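Local coordinates for ZmpA Glycopeptidase (Clostridium perfringens, PDB 6XSX), which probably cleaves the protein backbone of glycoproteins as an M60-family metalloprotease, this chain being the catalytic module of a longer protein, at residues 351-356 with 407-412; 325-330 with 492-497; 358-363 with 432-437; 215-220 with 281-286. One frame throughout, in Å; residues are numbered along the deposited sequence.

Contact 1 of 4, residues 351-356 with 407-412; sequences HVAPLW and ERHGMD
Pro354 and His409 meet ring to ring. Pro354 CB stands over one face of the imidazole, 3.8 Å from the centroid of the His409 ring and 14° off its normal. This is a CH-pi contact. The imidazole also spans other parts of the proline: Pro354 CD lies 3.7 Å from His409 ND1, and Pro354 CA is 3.7 Å from His409 NE2. Beside it, Ala353 CB approaches His409 CE1 at 4.1 Å. The first torsion of His409 puts CG opposite its own carbonyl carbon (chi1 -81°). With chi2 at -92° the ring then turns its face, and not its rim, to Pro354. Outside the two segments, His409 NE2 is hydrogen-bonded to Gln357 OE1. That bond probably fixes the rotation of the ring while the proline supports it from one face. The backbone helps to place His409. Helix 403-408 ends just before it, and Gly410 follows with a positive phi in a Schellman motif, where Gly410 N bonds to Glu407 O at 3.0 Å. The contact joins the middle of helix 347-361 to the C-terminal end of helix 403-408. His405, one turn earlier, meets His409 edge-to-face and bonds to Pro354 O. Helix 321-331 packs against the same group through Ile326, which touches both Ala353 and His409.

Contact 2 of 4, residues 325-330 with 492-497; sequences NILPKV and FTSTNN. With EDO (1,2-ethanediol), chain E.
Leu327 reaches from helix 321-331 to Phe492 near the end of strand 488-493. This is the tightly packed part. Leu327 CB lies 3.6 Å from Phe492 O, so the helix comes close to the strand backbone. Further out, Leu327 CD1 sits 3.9 Å from Phe492 CD1, at the edge of the ring and near its plane. Leu327 CD2 is also 4.0 Å from Phe492 CD1, but it stands well above the ring plane and not at the edge. The phenyl is placed there by its first torsion, which sets CG opposite the backbone N (chi1 179°). Tyr433 stacks on the phenylalanine ring, and Ala331 also touches it. Leu327 CD1 makes a further, looser contact with Ser494 CB at 4.1 Å. Pro328 is exposed and adds little. Past Ser494 the chain moves away from the helix and toward solvent. There it is held by its own hydroxyls in two successive ST turns. Thr493 OG1 accepts from Thr495 N at 3.0 Å, and Thr495 OG1 accepts from Asn497 N at 3.3 Å. On this looser side a 1,2-ethanediol, probably from the crystallisation liquor, donates through O1 to Ser494 O at 2.8 Å. Glu323, one helical turn before Leu327, bonds to Thr493 OG1 and Ser494 OG. The interface between the six-residue segments is therefore apolar, a leucine against a ring edge. The polar link between helix 321-331 and the strand end comes from Glu323, whose carboxylate probably fixes the start of the turn.

Contact 3 of 4, residues 358-363 with 432-437; sequences LQLYDK and WYANDK. With EDO (1,2-ethanediol), chain E; EDO (1,2-ethanediol), chain G.
Leu360 carries this contact from the last turn of helix 347-361, against the loop 432-437. Its CB points toward the loop and lies 4.5 Å from Ala434 CB. CG is set opposite the carbonyl carbon of its own residue (chi1 -74°), which sends the branch toward the loop. CD1 reaches the loop backbone and does most of the touching. It rests 3.7 Å from Asn435 C, against the flat peptide group that leads into Asp436, and 3.9 Å from Asp436 OD1. It also stands 4.5 Å from Ala434 CB. The other branch looks toward the same carboxylate, with Leu360 CD2 4.2 Å from Asp436 OD1. Trp322 of helix 321-331 touches the leucine as well. The loop covered by Leu360 is shaped by an Asx turn that leads into helix 437-440. Asn435 OD1 accepts from Lys437 N at 3.0 Å, a capping bond. The amide of Asn435 points back the other way: ND2 bonds to Tyr433 O at 3.2 Å, nearly along the C=O axis, and also to Ile479 O of the C-terminal sheet. One side chain thus grips the loop in front, behind and across. Asp436 is buried, and its carboxylate has several partners. OD1 bonds to Trp356 NE1, while OD2 bonds to Ser314, Thr317 and Trp322. Gln357, one turn before Leu360, holds the loop from the helix side, its NE2 bonding to the carbonyl oxygens of Trp432 and Ala434.

Contact 4 of 4, residues 215-220 with 281-286; sequences EVIKET and HEMGHN
Helix 277-286, which bears an HExxH sequence, packs on helix 206-224 through Met283, one of the two residues between Glu282 and His285. The short segments cross at -53°, with their axes 12.3 Å apart, so a long side chain is needed to bridge them. Met283 does this. It runs out extended, with CG opposite the backbone N (chi1 180°), and bends only at its last torsion. Its sulphur lands between two residues one turn apart: Met283 SD is 3.7 Å from Val216 CG1 and 3.6 Å from Thr220 OG1. The final bend (chi3 -68°) carries the methyl to Ile217, where Met283 CE lies 3.8 Å from Ile217 CD1. In M60 peptidases, as in other HExxH metallopeptidases, the two histidines of the motif bind zinc and the glutamate takes part in catalysis. His281, Glu282 and His285 fit that pattern, though no metal is bound to them here. Met283 leaves the helix on a different face from the two histidines, toward helix 206-224. The Thr220 hydroxyl is tied to its own helix. Thr220 OG1 donates to Val216 O at 3.0 Å, from above the carbonyl plane. Thr220 N bonds to Val216 O at 2.9 Å from the opposite face, so this oxygen is gripped twice. Leu302 of helix 301-309 touches both Thr220 and Met283, and Tyr240 of strand 240-244 lies against Ile217 and Met283.

In the fold
From the N terminus, contact 4 comes first. It closes a 60-residue loop, joining helix 206-224 to the HExxH helix, and is complete before the others begin. Contact 2 opens next on helix 321-331 and closes last, at the end of strand 488-493. The other two lie within that span. Contact 1 opens on helix 347-361, and contact 3 opens later on the same helix. Contact 1 closes at 407-412 before contact 3 closes at 432-437, so they cross. Contacts 1, 2 and 3 touch one another: contact 1 joins helix to helix end, contact 3 helix to loop, and contact 2 reaches the C-terminal antiparallel sheet. Contact 4 stands apart, its centre 21 to 31 Å from theirs.

Contact 1 of 4, residues 351-356 with 407-412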
# COMPACT_ATOMS: atom_id res chain seq x y z
N HIS A 351 3.67 16.44 3.81
CA HIS A 351 5.06 16.04 3.94
C HIS A 351 5.47 15.16 2.77
O HIS A 351 6.63 15.20 2.35
CB HIS A 351 5.35 15.43 5.32
CG HIS A 351 5.63 16.48 6.35
ND1 HIS A 351 6.89 17.03 6.52
CD2 HIS A 351 4.83 17.11 7.24
CE1 HIS A 351 6.85 17.94 7.48
NE2 HIS A 351 5.60 18.01 7.93
N VAL A 352 4.53 14.37 2.23
CA VAL A 352 4.85 13.43 1.16
C VAL A 352 4.80 14.14 -0.20
O VAL A 352 5.42 13.67 -1.15
CB VAL A 352 3.96 12.17 1.19
CG1 VAL A 352 2.61 12.38 0.53
CG2 VAL A 352 4.67 10.97 0.56
N ALA A 353 4.10 15.29 -0.25
CA ALA A 353 3.82 16.02 -1.48
C ALA A 353 5.05 16.15 -2.39
O ALA A 353 4.96 15.83 -3.57
CB ALA A 353 3.19 17.37 -1.19
N PRO A 354 6.22 16.63 -1.90
CA PRO A 354 7.39 16.81 -2.76
C PRO A 354 7.87 15.54 -3.46
O PRO A 354 8.41 15.60 -4.56
CB PRO A 354 8.47 17.34 -1.80
CG PRO A 354 7.98 16.94 -0.42
CD PRO A 354 6.48 17.06 -0.51
N LEU A 355 7.69 14.41 -2.78
CA LEU A 355 8.12 13.11 -3.27
C LEU A 355 7.11 12.61 -4.31
O LEU A 355 7.49 12.06 -5.33
CB LEU A 355 8.24 12.12 -2.10
CG LEU A 355 9.36 12.43 -1.10
CD1 LEU A 355 9.25 11.55 0.14
CD2 LEU A 355 10.73 12.28 -1.74
N TRP A 356 5.82 12.81 -4.02
CA TRP A 356 4.77 12.45 -4.94
C TRP A 356 4.93 13.20 -6.27
O TRP A 356 4.77 12.61 -7.35
CB TRP A 356 3.39 12.68 -4.31
CG TRP A 356 2.25 12.32 -5.21
CD1 TRP A 356 1.25 13.15 -5.63
CD2 TRP A 356 2.01 11.05 -5.83
NE1 TRP A 356 0.38 12.46 -6.45
CE2 TRP A 356 0.84 11.18 -6.60
CE3 TRP A 356 2.66 9.81 -5.81
CZ2 TRP A 356 0.31 10.12 -7.35
CZ3 TRP A 356 2.15 8.76 -6.55
CH2 TRP A 356 0.98 8.92 -7.31
N GLU A 407 13.18 22.87 -0.50
CA GLU A 407 13.06 24.05 0.35
C GLU A 407 11.81 24.87 -0.01
O GLU A 407 11.27 25.56 0.86
CB GLU A 407 14.39 24.79 0.57
CG GLU A 407 14.80 25.76 -0.51
CD GLU A 407 16.22 26.30 -0.38
OE1 GLU A 407 16.85 26.52 -1.44
OE2 GLU A 407 16.70 26.50 0.76
N ARG A 408 11.30 24.73 -1.24
CA ARG A 408 10.09 25.45 -1.61
C ARG A 408 8.86 24.88 -0.90
O ARG A 408 7.86 25.57 -0.74
CB ARG A 408 9.90 25.49 -3.13
CG ARG A 408 10.82 26.47 -3.84
CD ARG A 408 10.40 26.62 -5.28
NE ARG A 408 11.14 27.70 -5.91
CZ ARG A 408 10.67 28.93 -6.10
NH1 ARG A 408 9.44 29.26 -5.71
NH2 ARG A 408 11.44 29.83 -6.67
N HIS A 409 8.95 23.62 -0.46
CA HIS A 409 7.89 22.97 0.29
C HIS A 409 7.97 23.33 1.77
O HIS A 409 7.13 22.91 2.57
CB HIS A 409 7.94 21.45 0.08
CG HIS A 409 7.31 21.00 -1.20
ND1 HIS A 409 5.98 20.64 -1.28
CD2 HIS A 409 7.82 20.88 -2.45
CE1 HIS A 409 5.70 20.29 -2.51
NE2 HIS A 409 6.80 20.43 -3.26
N GLY A 410 9.02 24.09 2.13
CA GLY A 410 9.20 24.64 3.46
C GLY A 410 10.13 23.79 4.33
O GLY A 410 10.18 23.98 5.54
N MET A 411 10.86 22.87 3.70
CA MET A 411 11.84 22.07 4.42
C MET A 411 13.12 22.89 4.58
O MET A 411 13.45 23.71 3.72
CB MET A 411 12.16 20.79 3.66
CG MET A 411 13.18 19.93 4.36
SD MET A 411 13.81 18.65 3.27
CE MET A 411 12.31 17.70 3.00
N ASP A 412 13.83 22.68 5.70
CA ASP A 412 15.07 23.38 5.97
C ASP A 412 16.22 22.56 5.41
O ASP A 412 16.62 21.56 6.01
CB ASP A 412 15.24 23.66 7.46
CG ASP A 412 16.25 24.74 7.79
OD1 ASP A 412 17.29 24.84 7.09
OD2 ASP A 412 16.00 25.49 8.75

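Contact 2 of 4, residues 325-330 with 492-497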
# COMPACT_ATOMS: atom_id res chain seq x y z
N ASN A 325 -2.82 24.25 0.13
CA ASN A 325 -1.59 24.10 0.90
C ASN A 325 -0.36 24.20 -0.01
O ASN A 325 0.49 25.07 0.21
CB ASN A 325 -1.54 22.76 1.62
CG ASN A 325 -2.01 22.83 3.06
OD1 ASN A 325 -1.19 22.90 3.98
ND2 ASN A 325 -3.33 22.82 3.26
N ILE A 326 -0.27 23.28 -0.97
CA ILE A 326 1.00 22.96 -1.61
C ILE A 326 1.34 24.03 -2.63
O ILE A 326 2.39 24.67 -2.53
CB ILE A 326 0.96 21.54 -2.23
CG1 ILE A 326 0.71 20.47 -1.16
CG2 ILE A 326 2.25 21.26 -3.00
CD1 ILE A 326 0.04 19.22 -1.66
N LEU A 327 0.44 24.24 -3.59
CA LEU A 327 0.75 25.03 -4.77
C LEU A 327 0.94 26.50 -4.44
O LEU A 327 1.89 27.10 -4.94
CB LEU A 327 -0.31 24.78 -5.85
CG LEU A 327 -0.27 23.38 -6.47
CD1 LEU A 327 -1.38 23.22 -7.51
CD2 LEU A 327 1.09 23.10 -7.10
N PRO A 328 0.12 27.13 -3.56
CA PRO A 328 0.37 28.51 -3.14
C PRO A 328 1.65 28.65 -2.32
O PRO A 328 2.24 29.73 -2.28
CB PRO A 328 -0.80 28.88 -2.21
CG PRO A 328 -1.85 27.83 -2.49
CD PRO A 328 -1.10 26.59 -2.95
N LYS A 329 2.08 27.57 -1.66
CA LYS A 329 3.25 27.66 -0.80
C LYS A 329 4.52 27.68 -1.66
O LYS A 329 5.40 28.51 -1.43
CB LYS A 329 3.21 26.57 0.28
CG LYS A 329 4.44 26.45 1.18
CD LYS A 329 4.43 25.22 2.07
CE LYS A 329 4.06 23.95 1.32
NZ LYS A 329 4.03 22.75 2.19
N VAL A 330 4.58 26.82 -2.69
CA VAL A 330 5.81 26.59 -3.43
C VAL A 330 6.02 27.68 -4.47
O VAL A 330 7.12 27.82 -4.99
CB VAL A 330 5.86 25.21 -4.13
CG1 VAL A 330 5.92 24.05 -3.15
CG2 VAL A 330 4.73 25.05 -5.13
N PHE A 492 0.31 30.04 -8.09
CA PHE A 492 0.08 29.03 -9.10
C PHE A 492 -1.16 28.24 -8.70
O PHE A 492 -1.26 27.76 -7.57
CB PHE A 492 1.25 28.05 -9.20
CG PHE A 492 1.06 26.96 -10.24
CD1 PHE A 492 0.35 25.80 -9.93
CD2 PHE A 492 1.59 27.09 -11.51
CE1 PHE A 492 0.18 24.80 -10.88
CE2 PHE A 492 1.43 26.08 -12.45
CZ PHE A 492 0.72 24.94 -12.14
N THR A 493 -2.08 28.08 -9.66
CA THR A 493 -3.28 27.32 -9.40
C THR A 493 -3.46 26.30 -10.52
O THR A 493 -3.15 26.59 -11.68
CB THR A 493 -4.51 28.22 -9.27
OG1 THR A 493 -5.61 27.35 -8.99
CG2 THR A 493 -4.80 29.01 -10.53
N SER A 494 -3.98 25.13 -10.14
CA SER A 494 -4.33 24.10 -11.10
C SER A 494 -5.77 24.31 -11.58
O SER A 494 -6.27 23.52 -12.38
CB SER A 494 -4.11 22.72 -10.53
OG SER A 494 -5.07 22.41 -9.52
N THR A 495 -6.41 25.40 -11.13
CA THR A 495 -7.79 25.69 -11.51
C THR A 495 -7.81 26.77 -12.60
O THR A 495 -6.76 27.28 -12.99
CB THR A 495 -8.64 26.12 -10.30
OG1 THR A 495 -8.25 27.45 -9.94
CG2 THR A 495 -8.51 25.19 -9.12
N ASN A 496 -9.03 27.11 -13.06
CA ASN A 496 -9.24 28.11 -14.10
C ASN A 496 -9.40 29.51 -13.49
O ASN A 496 -9.79 30.43 -14.19
CB ASN A 496 -10.44 27.77 -15.00
CG ASN A 496 -11.77 27.70 -14.27
OD1 ASN A 496 -11.90 28.14 -13.13
ND2 ASN A 496 -12.77 27.13 -14.92
N ASN A 497 -9.09 29.69 -12.20
CA ASN A 497 -9.29 31.00 -11.61
C ASN A 497 -8.31 31.24 -10.46
O ASN A 497 -8.05 30.35 -9.66
CB ASN A 497 -10.74 31.20 -11.14
CG ASN A 497 -11.04 32.64 -10.79
OD1 ASN A 497 -10.87 33.05 -9.64
ND2 ASN A 497 -11.43 33.42 -11.77
C1 EDO E . -5.82 24.81 -15.17
O1 EDO E . -5.56 23.41 -15.12
C2 EDO E . -7.24 25.16 -15.43
O2 EDO E . -7.98 24.10 -15.98

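Contact 3 of 4, residues 358-363 with 432-437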
# COMPACT_ATOMS: atom_id res chain seq x y z
N LEU A 358 7.70 14.36 -7.62
CA LEU A 358 8.81 13.78 -8.36
C LEU A 358 8.37 12.49 -9.05
O LEU A 358 8.86 12.19 -10.14
CB LEU A 358 10.01 13.54 -7.44
CG LEU A 358 10.63 14.79 -6.81
CD1 LEU A 358 11.73 14.43 -5.81
CD2 LEU A 358 11.16 15.75 -7.87
N GLN A 359 7.43 11.76 -8.43
CA GLN A 359 6.93 10.50 -8.97
C GLN A 359 5.93 10.76 -10.10
O GLN A 359 5.86 10.00 -11.06
CB GLN A 359 6.29 9.65 -7.86
CG GLN A 359 5.67 8.34 -8.35
CD GLN A 359 6.69 7.34 -8.86
OE1 GLN A 359 7.88 7.44 -8.60
NE2 GLN A 359 6.21 6.37 -9.62
N LEU A 360 5.17 11.85 -9.99
CA LEU A 360 4.30 12.26 -11.09
C LEU A 360 5.16 12.62 -12.30
O LEU A 360 4.83 12.29 -13.43
CB LEU A 360 3.45 13.45 -10.64
CG LEU A 360 2.30 13.15 -9.67
CD1 LEU A 360 1.76 14.44 -9.06
CD2 LEU A 360 1.17 12.42 -10.38
N TYR A 361 6.30 13.29 -12.04
CA TYR A 361 7.18 13.78 -13.09
C TYR A 361 7.86 12.61 -13.80
O TYR A 361 7.97 12.63 -15.02
CB TYR A 361 8.21 14.77 -12.53
CG TYR A 361 9.28 15.17 -13.51
CD1 TYR A 361 8.99 15.95 -14.63
CD2 TYR A 361 10.60 14.76 -13.34
CE1 TYR A 361 9.96 16.32 -15.54
CE2 TYR A 361 11.59 15.12 -14.24
CZ TYR A 361 11.27 15.90 -15.34
OH TYR A 361 12.23 16.25 -16.24
N ASP A 362 8.29 11.61 -13.02
CA ASP A 362 9.01 10.46 -13.55
C ASP A 362 8.70 9.23 -12.69
O ASP A 362 9.22 9.09 -11.58
CB ASP A 362 10.51 10.75 -13.63
CG ASP A 362 11.35 9.68 -14.31
OD1 ASP A 362 10.93 8.50 -14.33
OD2 ASP A 362 12.43 10.03 -14.80
N LYS A 363 7.89 8.34 -13.27
CA LYS A 363 7.36 7.16 -12.61
C LYS A 363 8.46 6.18 -12.19
O LYS A 363 8.18 5.27 -11.41
CB LYS A 363 6.35 6.48 -13.53
CG LYS A 363 6.94 5.86 -14.79
CD LYS A 363 5.87 5.36 -15.73
CE LYS A 363 6.37 4.28 -16.64
NZ LYS A 363 5.26 3.65 -17.39
N TRP A 432 7.99 21.70 -8.76
CA TRP A 432 7.08 21.89 -7.64
C TRP A 432 5.68 22.30 -8.10
O TRP A 432 4.79 22.45 -7.27
CB TRP A 432 7.63 22.89 -6.62
CG TRP A 432 8.21 24.12 -7.25
CD1 TRP A 432 7.57 25.30 -7.49
CD2 TRP A 432 9.55 24.28 -7.76
NE1 TRP A 432 8.42 26.19 -8.10
CE2 TRP A 432 9.64 25.59 -8.28
CE3 TRP A 432 10.67 23.44 -7.83
CZ2 TRP A 432 10.81 26.08 -8.85
CZ3 TRP A 432 11.83 23.93 -8.41
CH2 TRP A 432 11.90 25.23 -8.91
N TYR A 433 5.48 22.47 -9.41
CA TYR A 433 4.13 22.73 -9.92
C TYR A 433 3.42 21.42 -10.28
O TYR A 433 2.25 21.45 -10.67
CB TYR A 433 4.15 23.68 -11.12
CG TYR A 433 4.50 25.13 -10.84
CD1 TYR A 433 4.34 25.69 -9.58
CD2 TYR A 433 4.96 25.96 -11.85
CE1 TYR A 433 4.67 27.01 -9.32
CE2 TYR A 433 5.29 27.28 -11.61
CZ TYR A 433 5.14 27.81 -10.34
OH TYR A 433 5.46 29.12 -10.09
N ALA A 434 4.10 20.27 -10.16
CA ALA A 434 3.47 18.99 -10.48
C ALA A 434 2.22 18.81 -9.63
O ALA A 434 2.20 19.17 -8.45
CB ALA A 434 4.43 17.83 -10.26
N ASN A 435 1.18 18.24 -10.25
CA ASN A 435 -0.08 17.92 -9.58
C ASN A 435 -0.81 16.83 -10.36
O ASN A 435 -0.41 16.48 -11.47
CB ASN A 435 -0.92 19.18 -9.32
CG ASN A 435 -1.49 19.78 -10.59
OD1 ASN A 435 -2.47 19.27 -11.12
ND2 ASN A 435 -0.88 20.85 -11.09
N ASP A 436 -1.88 16.30 -9.77
CA ASP A 436 -2.61 15.15 -10.27
C ASP A 436 -3.16 15.35 -11.68
O ASP A 436 -3.41 14.36 -12.36
CB ASP A 436 -3.70 14.69 -9.28
CG ASP A 436 -3.14 14.16 -7.97
OD1 ASP A 436 -1.96 13.80 -7.93
OD2 ASP A 436 -3.89 14.13 -6.99
N LYS A 437 -3.34 16.61 -12.13
CA LYS A 437 -3.84 16.83 -13.49
C LYS A 437 -2.93 16.16 -14.52
O LYS A 437 -3.39 15.78 -15.59
CB LYS A 437 -4.06 18.31 -13.80
CG LYS A 437 -5.16 18.97 -12.98
CD LYS A 437 -5.77 20.18 -13.66
CE LYS A 437 -6.43 19.85 -14.98
NZ LYS A 437 -6.93 21.07 -15.65
C1 EDO E . -5.82 24.81 -15.17
O1 EDO E . -5.56 23.41 -15.12
C2 EDO E . -7.24 25.16 -15.43
O2 EDO E . -7.98 24.10 -15.98
C1 EDO G . 14.12 9.12 -11.72
O1 EDO G . 14.53 7.77 -11.81
C2 EDO G . 14.98 10.03 -12.52
O2 EDO G . 15.36 9.45 -13.75

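Contact 4 of 4, residues 215-220 with 281-286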
# COMPACT_ATOMS: atom_id res chain seq x y z
N GLU A 215 -1.86 -9.84 -8.26
CA GLU A 215 -1.57 -8.67 -9.07
C GLU A 215 -1.20 -7.49 -8.17
O GLU A 215 -0.36 -6.69 -8.55
CB GLU A 215 -2.75 -8.31 -9.98
CG GLU A 215 -2.92 -9.23 -11.19
CD GLU A 215 -1.76 -9.25 -12.18
OE1 GLU A 215 -0.90 -8.36 -12.12
OE2 GLU A 215 -1.73 -10.17 -13.02
N VAL A 216 -1.85 -7.38 -7.00
CA VAL A 216 -1.57 -6.27 -6.10
C VAL A 216 -0.13 -6.38 -5.58
O VAL A 216 0.59 -5.38 -5.57
CB VAL A 216 -2.60 -6.16 -4.96
CG1 VAL A 216 -2.15 -5.20 -3.87
CG2 VAL A 216 -3.97 -5.75 -5.48
N ILE A 217 0.28 -7.60 -5.16
CA ILE A 217 1.61 -7.80 -4.60
C ILE A 217 2.67 -7.57 -5.68
O ILE A 217 3.70 -6.95 -5.41
CB ILE A 217 1.74 -9.19 -3.94
CG1 ILE A 217 0.78 -9.36 -2.75
CG2 ILE A 217 3.19 -9.47 -3.53
CD1 ILE A 217 1.08 -8.43 -1.60
N LYS A 218 2.41 -8.07 -6.90
CA LYS A 218 3.30 -7.86 -8.03
C LYS A 218 3.52 -6.36 -8.25
O LYS A 218 4.65 -5.88 -8.24
CB LYS A 218 2.73 -8.54 -9.28
CG LYS A 218 3.73 -8.76 -10.41
CD LYS A 218 3.16 -9.61 -11.54
CE LYS A 218 3.88 -9.41 -12.85
NZ LYS A 218 2.93 -9.50 -13.99
N GLU A 219 2.43 -5.61 -8.43
CA GLU A 219 2.50 -4.18 -8.69
C GLU A 219 3.22 -3.48 -7.54
O GLU A 219 4.08 -2.64 -7.77
CB GLU A 219 1.10 -3.63 -9.00
CG GLU A 219 1.04 -2.15 -9.34
CD GLU A 219 2.00 -1.69 -10.43
OE1 GLU A 219 2.31 -2.50 -11.33
OE2 GLU A 219 2.46 -0.53 -10.38
N THR A 220 2.90 -3.87 -6.29
CA THR A 220 3.49 -3.25 -5.12
C THR A 220 5.00 -3.48 -5.10
O THR A 220 5.77 -2.56 -4.80
CB THR A 220 2.89 -3.76 -3.80
OG1 THR A 220 1.55 -3.29 -3.72
CG2 THR A 220 3.66 -3.28 -2.58
N HIS A 281 -3.21 1.84 2.07
CA HIS A 281 -2.50 2.53 3.13
C HIS A 281 -1.93 1.52 4.12
O HIS A 281 -0.80 1.66 4.57
CB HIS A 281 -3.40 3.58 3.79
CG HIS A 281 -2.86 4.17 5.06
ND1 HIS A 281 -2.07 5.31 5.07
CD2 HIS A 281 -3.00 3.78 6.35
CE1 HIS A 281 -1.74 5.60 6.31
NE2 HIS A 281 -2.30 4.67 7.12
N GLU A 282 -2.72 0.48 4.43
CA GLU A 282 -2.27 -0.57 5.34
C GLU A 282 -1.15 -1.39 4.72
O GLU A 282 -0.20 -1.75 5.41
CB GLU A 282 -3.42 -1.49 5.77
CG GLU A 282 -4.53 -0.76 6.49
CD GLU A 282 -4.08 0.25 7.53
OE1 GLU A 282 -3.13 -0.04 8.26
OE2 GLU A 282 -4.68 1.35 7.59
N MET A 283 -1.27 -1.72 3.43
CA MET A 283 -0.21 -2.49 2.80
C MET A 283 1.08 -1.66 2.82
O MET A 283 2.16 -2.19 3.08
CB MET A 283 -0.57 -2.88 1.36
CG MET A 283 0.52 -3.69 0.67
SD MET A 283 -0.07 -4.55 -0.82
CE MET A 283 -1.15 -5.77 -0.06
N GLY A 284 0.93 -0.34 2.60
CA GLY A 284 2.03 0.61 2.65
C GLY A 284 2.81 0.56 3.97
O GLY A 284 4.04 0.54 3.96
N HIS A 285 2.09 0.55 5.10
CA HIS A 285 2.71 0.45 6.41
C HIS A 285 3.55 -0.82 6.49
O HIS A 285 4.59 -0.83 7.13
CB HIS A 285 1.66 0.34 7.52
CG HIS A 285 1.05 1.62 7.98
ND1 HIS A 285 1.80 2.75 8.23
CD2 HIS A 285 -0.24 1.92 8.28
CE1 HIS A 285 1.00 3.72 8.64
NE2 HIS A 285 -0.26 3.23 8.68
N ASN A 286 3.06 -1.90 5.87
CA ASN A 286 3.71 -3.20 5.99
C ASN A 286 4.98 -3.25 5.14
O ASN A 286 5.89 -4.03 5.42
CB ASN A 286 2.75 -4.35 5.66
CG ASN A 286 1.97 -4.81 6.88
OD1 ASN A 286 2.56 -5.05 7.94
ND2 ASN A 286 0.66 -4.93 6.75